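Local coordinates for eukaryotic peptide chain release factor GTP-binding subunit (Schizosaccharomyces pombe, PDB 1R5B), which belongs to the elongation factor Tu-like P-loop GTP-binding proteins and, as a release factor subunit, takes part in ending translation, at residues M191-Y203 / K227-V239. Numbering follows the deposited sequence.
Sequences MDEPSVQWSEERY and KYMPVSAYTGQNV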
loop_
_atom_site.group_PDB
_atom_site.type_symbol
_atom_site.label_atom_id
_atom_site.label_comp_id
_atom_site.label_asym_id
_atom_site.label_seq_id
_atom_site.Cartn_x
_atom_site.Cartn_y
_atom_site.Cartn_z
ATOM N N MET A 191 1.923 28.335 2.195
ATOM C CA MET A 191 2.574 28.700 3.451
ATOM C C MET A 191 3.670 29.771 3.259
ATOM O O MET A 191 4.018 30.475 4.202
ATOM C CB MET A 191 3.154 27.453 4.136
ATOM C CG MET A 191 2.108 26.433 4.610
ATOM S SD MET A 191 0.963 27.006 5.889
ATOM C CE MET A 191 1.988 27.493 7.125
ATOM N N ASP A 192 4.187 29.885 2.036
ATOM C CA ASP A 192 5.259 30.810 1.683
ATOM C C ASP A 192 4.797 32.260 1.476
ATOM O O ASP A 192 5.608 33.193 1.541
ATOM C CB ASP A 192 5.929 30.322 0.385
ATOM C CG ASP A 192 5.066 30.578 -0.865
ATOM O OD1 ASP A 192 4.029 29.899 -1.047
ATOM O OD2 ASP A 192 5.347 31.450 -1.720
ATOM N N GLU A 193 3.504 32.442 1.211
ATOM C CA GLU A 193 2.954 33.737 0.793
ATOM C C GLU A 193 3.132 34.861 1.829
ATOM O O GLU A 193 3.356 34.595 2.992
ATOM C CB GLU A 193 1.469 33.576 0.443
ATOM C CG GLU A 193 1.218 33.064 -0.971
ATOM C CD GLU A 193 -0.134 33.488 -1.531
ATOM O OE1 GLU A 193 -0.876 34.235 -0.854
ATOM O OE2 GLU A 193 -0.459 33.073 -2.666
ATOM N N PRO A 194 3.060 36.116 1.401
ATOM C CA PRO A 194 3.188 37.265 2.318
ATOM C C PRO A 194 2.383 37.195 3.639
ATOM O O PRO A 194 2.924 37.492 4.707
ATOM C CB PRO A 194 2.683 38.432 1.464
ATOM C CG PRO A 194 3.023 38.039 0.060
ATOM C CD PRO A 194 2.906 36.545 -0.003
ATOM N N SER A 195 1.113 36.807 3.559
ATOM C CA SER A 195 0.203 36.832 4.709
ATOM C C SER A 195 0.451 35.674 5.677
ATOM O O SER A 195 0.094 35.741 6.858
ATOM C CB SER A 195 -1.236 36.766 4.214
ATOM O OG SER A 195 -1.454 35.566 3.495
ATOM N N VAL A 196 1.028 34.605 5.143
ATOM C CA VAL A 196 1.492 33.461 5.914
ATOM C C VAL A 196 2.982 33.372 5.698
ATOM O O VAL A 196 3.425 33.264 4.551
ATOM C CB VAL A 196 0.912 32.154 5.350
ATOM C CG1 VAL A 196 1.042 31.014 6.367
ATOM C CG2 VAL A 196 -0.519 32.355 4.894
ATOM N N GLN A 197 3.789 33.401 6.747
ATOM C CA GLN A 197 5.233 33.270 6.510
ATOM C C GLN A 197 5.769 32.072 7.259
ATOM O O GLN A 197 6.672 32.176 8.088
ATOM C CB GLN A 197 5.945 34.570 6.845
ATOM C CG GLN A 197 5.592 35.649 5.832
ATOM C CD GLN A 197 6.400 36.918 5.998
ATOM O OE1 GLN A 197 5.847 37.947 6.364
ATOM N NE2 GLN A 197 7.700 36.846 5.729
ATOM N N TRP A 198 5.176 30.928 6.928
ATOM C CA TRP A 198 5.350 29.689 7.667
ATOM C C TRP A 198 5.047 29.921 9.147
ATOM O O TRP A 198 5.669 29.340 10.028
ATOM C CB TRP A 198 6.754 29.103 7.439
ATOM C CG TRP A 198 6.934 28.564 6.046
ATOM C CD1 TRP A 198 7.448 29.229 4.961
ATOM C CD2 TRP A 198 6.587 27.258 5.581
ATOM N NE1 TRP A 198 7.438 28.412 3.856
ATOM C CE2 TRP A 198 6.915 27.195 4.209
ATOM C CE3 TRP A 198 6.025 26.125 6.183
ATOM C CZ2 TRP A 198 6.707 26.054 3.440
ATOM C CZ3 TRP A 198 5.816 24.990 5.414
ATOM C CH2 TRP A 198 6.155 24.964 4.058
ATOM N N SER A 199 4.070 30.779 9.410
ATOM C CA SER A 199 3.676 31.062 10.777
ATOM C C SER A 199 3.016 29.822 11.357
ATOM O O SER A 199 2.041 29.325 10.799
ATOM C CB SER A 199 2.691 32.225 10.820
ATOM O OG SER A 199 2.009 32.255 12.063
ATOM N N GLU A 200 3.546 29.325 12.469
ATOM C CA GLU A 200 2.871 28.279 13.227
ATOM C C GLU A 200 1.499 28.738 13.751
ATOM O O GLU A 200 0.595 27.924 13.879
ATOM C CB GLU A 200 3.733 27.790 14.394
ATOM C CG GLU A 200 3.345 26.399 14.881
ATOM C CD GLU A 200 4.079 25.952 16.136
ATOM O OE1 GLU A 200 4.817 26.764 16.753
ATOM O OE2 GLU A 200 3.898 24.772 16.507
ATOM N N GLU A 201 1.345 30.028 14.062
ATOM C CA GLU A 201 0.042 30.557 14.489
ATOM C C GLU A 201 -1.033 30.406 13.415
ATOM O O GLU A 201 -2.166 30.089 13.732
ATOM C CB GLU A 201 0.128 32.032 14.885
ATOM C CG GLU A 201 0.184 32.279 16.380
ATOM C CD GLU A 201 1.602 32.535 16.855
ATOM O OE1 GLU A 201 2.480 31.710 16.509
ATOM O OE2 GLU A 201 1.841 33.554 17.552
ATOM N N ARG A 202 -0.672 30.658 12.161
ATOM C CA ARG A 202 -1.594 30.566 11.033
ATOM C C ARG A 202 -1.934 29.110 10.753
ATOM O O ARG A 202 -3.085 28.778 10.486
ATOM C CB ARG A 202 -0.965 31.168 9.772
ATOM C CG ARG A 202 -1.872 32.079 8.969
ATOM C CD ARG A 202 -3.070 31.392 8.301
ATOM N NE ARG A 202 -4.322 31.903 8.860
ATOM C CZ ARG A 202 -5.414 32.280 8.177
ATOM N NH1 ARG A 202 -5.490 32.199 6.852
ATOM N NH2 ARG A 202 -6.459 32.750 8.853
ATOM N N TYR A 203 -0.919 28.251 10.810
ATOM C CA TYR A 203 -1.085 26.834 10.502
ATOM C C TYR A 203 -2.012 26.183 11.510
ATOM O O TYR A 203 -2.957 25.501 11.134
ATOM C CB TYR A 203 0.265 26.106 10.507
ATOM C CG TYR A 203 0.145 24.620 10.256
ATOM C CD1 TYR A 203 -0.144 24.131 8.991
ATOM C CD2 TYR A 203 0.297 23.707 11.287
ATOM C CE1 TYR A 203 -0.269 22.770 8.762
ATOM C CE2 TYR A 203 0.181 22.332 11.061
ATOM C CZ TYR A 203 -0.099 21.873 9.804
ATOM O OH TYR A 203 -0.217 20.516 9.581
ATOM N N LYS A 227 -5.054 13.697 8.320
ATOM C CA LYS A 227 -3.649 14.090 8.406
ATOM C C LYS A 227 -3.539 15.498 7.847
ATOM O O LYS A 227 -3.927 15.731 6.700
ATOM C CB LYS A 227 -2.757 13.145 7.575
ATOM C CG LYS A 227 -1.237 13.436 7.647
ATOM C CD LYS A 227 -0.759 13.387 9.088
ATOM C CE LYS A 227 0.734 13.242 9.224
ATOM N NZ LYS A 227 1.386 14.527 9.041
ATOM N N TYR A 228 -3.005 16.422 8.635
ATOM C CA TYR A 228 -2.743 17.790 8.166
ATOM C C TYR A 228 -1.260 17.943 7.834
ATOM O O TYR A 228 -0.397 17.386 8.532
ATOM C CB TYR A 228 -3.148 18.812 9.230
ATOM C CG TYR A 228 -4.624 18.799 9.518
ATOM C CD1 TYR A 228 -5.137 18.055 10.577
ATOM C CD2 TYR A 228 -5.516 19.509 8.717
ATOM C CE1 TYR A 228 -6.498 18.023 10.831
ATOM C CE2 TYR A 228 -6.884 19.483 8.966
ATOM C CZ TYR A 228 -7.363 18.739 10.021
ATOM O OH TYR A 228 -8.703 18.711 10.281
ATOM N N MET A 229 -0.965 18.694 6.772
ATOM C CA MET A 229 0.417 18.951 6.363
ATOM C C MET A 229 0.560 20.296 5.682
ATOM O O MET A 229 -0.202 20.607 4.769
ATOM C CB MET A 229 0.894 17.882 5.396
ATOM C CG MET A 229 1.953 17.005 6.009
ATOM S SD MET A 229 2.492 15.725 4.943
ATOM C CE MET A 229 1.030 14.988 4.552
ATOM N N PRO A 230 1.541 21.087 6.110
ATOM C CA PRO A 230 1.824 22.357 5.454
ATOM C C PRO A 230 2.675 22.088 4.233
ATOM O O PRO A 230 3.554 21.215 4.280
ATOM C CB PRO A 230 2.607 23.121 6.511
ATOM C CG PRO A 230 3.325 22.066 7.263
ATOM C CD PRO A 230 2.459 20.849 7.237
ATOM N N VAL A 231 2.352 22.778 3.146
ATOM C CA VAL A 231 3.165 22.814 1.942
ATOM C C VAL A 231 3.085 24.188 1.282
ATOM O O VAL A 231 2.267 25.044 1.643
ATOM C CB VAL A 231 2.710 21.776 0.897
ATOM C CG1 VAL A 231 2.540 20.391 1.515
ATOM C CG2 VAL A 231 1.412 22.204 0.235
ATOM N N SER A 232 3.956 24.379 0.300
ATOM C CA SER A 232 3.823 25.457 -0.661
ATOM C C SER A 232 4.090 24.878 -2.042
ATOM O O SER A 232 5.213 24.491 -2.356
ATOM C CB SER A 232 4.795 26.591 -0.358
ATOM O OG SER A 232 4.884 27.460 -1.471
ATOM N N ALA A 233 3.042 24.833 -2.856
ATOM C CA ALA A 233 3.083 24.217 -4.175
ATOM C C ALA A 233 3.859 25.080 -5.160
ATOM O O ALA A 233 4.378 24.575 -6.158
ATOM C CB ALA A 233 1.659 23.977 -4.687
ATOM N N TYR A 234 3.924 26.380 -4.883
ATOM C CA TYR A 234 4.647 27.304 -5.734
ATOM C C TYR A 234 6.133 26.989 -5.630
ATOM O O TYR A 234 6.768 26.695 -6.636
ATOM C CB TYR A 234 4.355 28.763 -5.343
ATOM C CG TYR A 234 4.988 29.790 -6.275
ATOM C CD1 TYR A 234 4.518 29.958 -7.577
ATOM C CD2 TYR A 234 6.063 30.576 -5.859
ATOM C CE1 TYR A 234 5.098 30.878 -8.439
ATOM C CE2 TYR A 234 6.650 31.511 -6.715
ATOM C CZ TYR A 234 6.162 31.655 -8.003
ATOM O OH TYR A 234 6.729 32.571 -8.859
ATOM N N THR A 235 6.668 27.001 -4.411
ATOM C CA THR A 235 8.101 26.758 -4.191
ATOM C C THR A 235 8.464 25.287 -4.090
ATOM O O THR A 235 9.642 24.945 -4.057
ATOM C CB THR A 235 8.584 27.446 -2.901
ATOM O OG1 THR A 235 7.963 26.839 -1.761
ATOM C CG2 THR A 235 8.145 28.915 -2.845
ATOM N N GLY A 236 7.462 24.418 -4.026
ATOM C CA GLY A 236 7.688 23.006 -3.780
ATOM C C GLY A 236 8.172 22.645 -2.379
ATOM O O GLY A 236 8.601 21.519 -2.129
ATOM N N GLN A 237 8.088 23.585 -1.451
ATOM C CA GLN A 237 8.550 23.328 -0.101
ATOM C C GLN A 237 7.612 22.347 0.619
ATOM O O GLN A 237 6.397 22.545 0.676
ATOM C CB GLN A 237 8.684 24.630 0.674
ATOM C CG GLN A 237 9.915 25.415 0.275
ATOM C CD GLN A 237 9.863 26.863 0.719
ATOM O OE1 GLN A 237 8.775 27.436 0.897
ATOM N NE2 GLN A 237 11.037 27.464 0.898
ATOM N N ASN A 238 8.214 21.292 1.154
ATOM C CA ASN A 238 7.514 20.227 1.862
ATOM C C ASN A 238 6.630 19.358 0.978
ATOM O O ASN A 238 5.778 18.653 1.497
ATOM C CB ASN A 238 6.708 20.769 3.051
ATOM C CG ASN A 238 6.611 19.762 4.193
ATOM O OD1 ASN A 238 7.624 19.253 4.679
ATOM N ND2 ASN A 238 5.395 19.475 4.621
ATOM N N VAL A 239 6.834 19.396 -0.340
ATOM C CA VAL A 239 6.080 18.525 -1.242
ATOM C C VAL A 239 6.862 17.242 -1.394
ATOM O O VAL A 239 6.355 16.190 -1.016
ATOM C CB VAL A 239 5.661 19.197 -2.606
ATOM C CG1 VAL A 239 6.815 19.585 -3.402
ATOM C CG2 VAL A 239 4.832 18.258 -3.456
#
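Ser232 OG gives its proton to Asp192 OD1 at 2.6 Å and, from its own loop, takes a weak bond from Thr235 N. The carboxylate oxygen is met from above its plane, 62° out of it. The bond joins the last residue of an NKxD motif, Asn189 to Asp192, to the Ser-Ala of the G5 loop at Ser232 and Ala233; in related P-loop GTPases these two loops shape the base end of the nucleotide pocket. Asp192 also lies alongside Thr235, whose CG2 is 3.9 Å from OD2, the two side chains running in opposite directions. One residue back, Met191 N reaches Val231 O in a weak bond of 3.4 Å, while its CG packs on Pro230 CB.

Next to this bond the contact is mixed: Trp198 lies against Pro230 and Gln237. Trp198, with CG anti to the carbonyl carbon (chi1 -70°), lays one indole face against Met191, whose CB sits 3.5 Å above the ring centre. Trp198 CZ3 reaches Pro230 CB at 3.9 Å, the two side chains crossing at about a right angle. Gln237 OE1 lies at the indole edge, near its plane, and takes a weak bond from NE1, with the amide turned 71° from the ring. The backbone oxygen of Trp198 is held separately by Trp250 NE1.

At the far end, Tyr203 in the first turn of helix 200-218 lays CE1 against Pro230 CB at 3.7 Å and brings OH close to Tyr228 CB, on strand 226-230 at the edge of the parallel part of the sheet. Trp250 meets the Tyr203 ring too. Ser199 caps the helix through OG, accepting from Arg202 N. Beyond the strand, Asn238 ND2 bonds Pro230 O at 2.6 Å, nearly in line with the carbonyl.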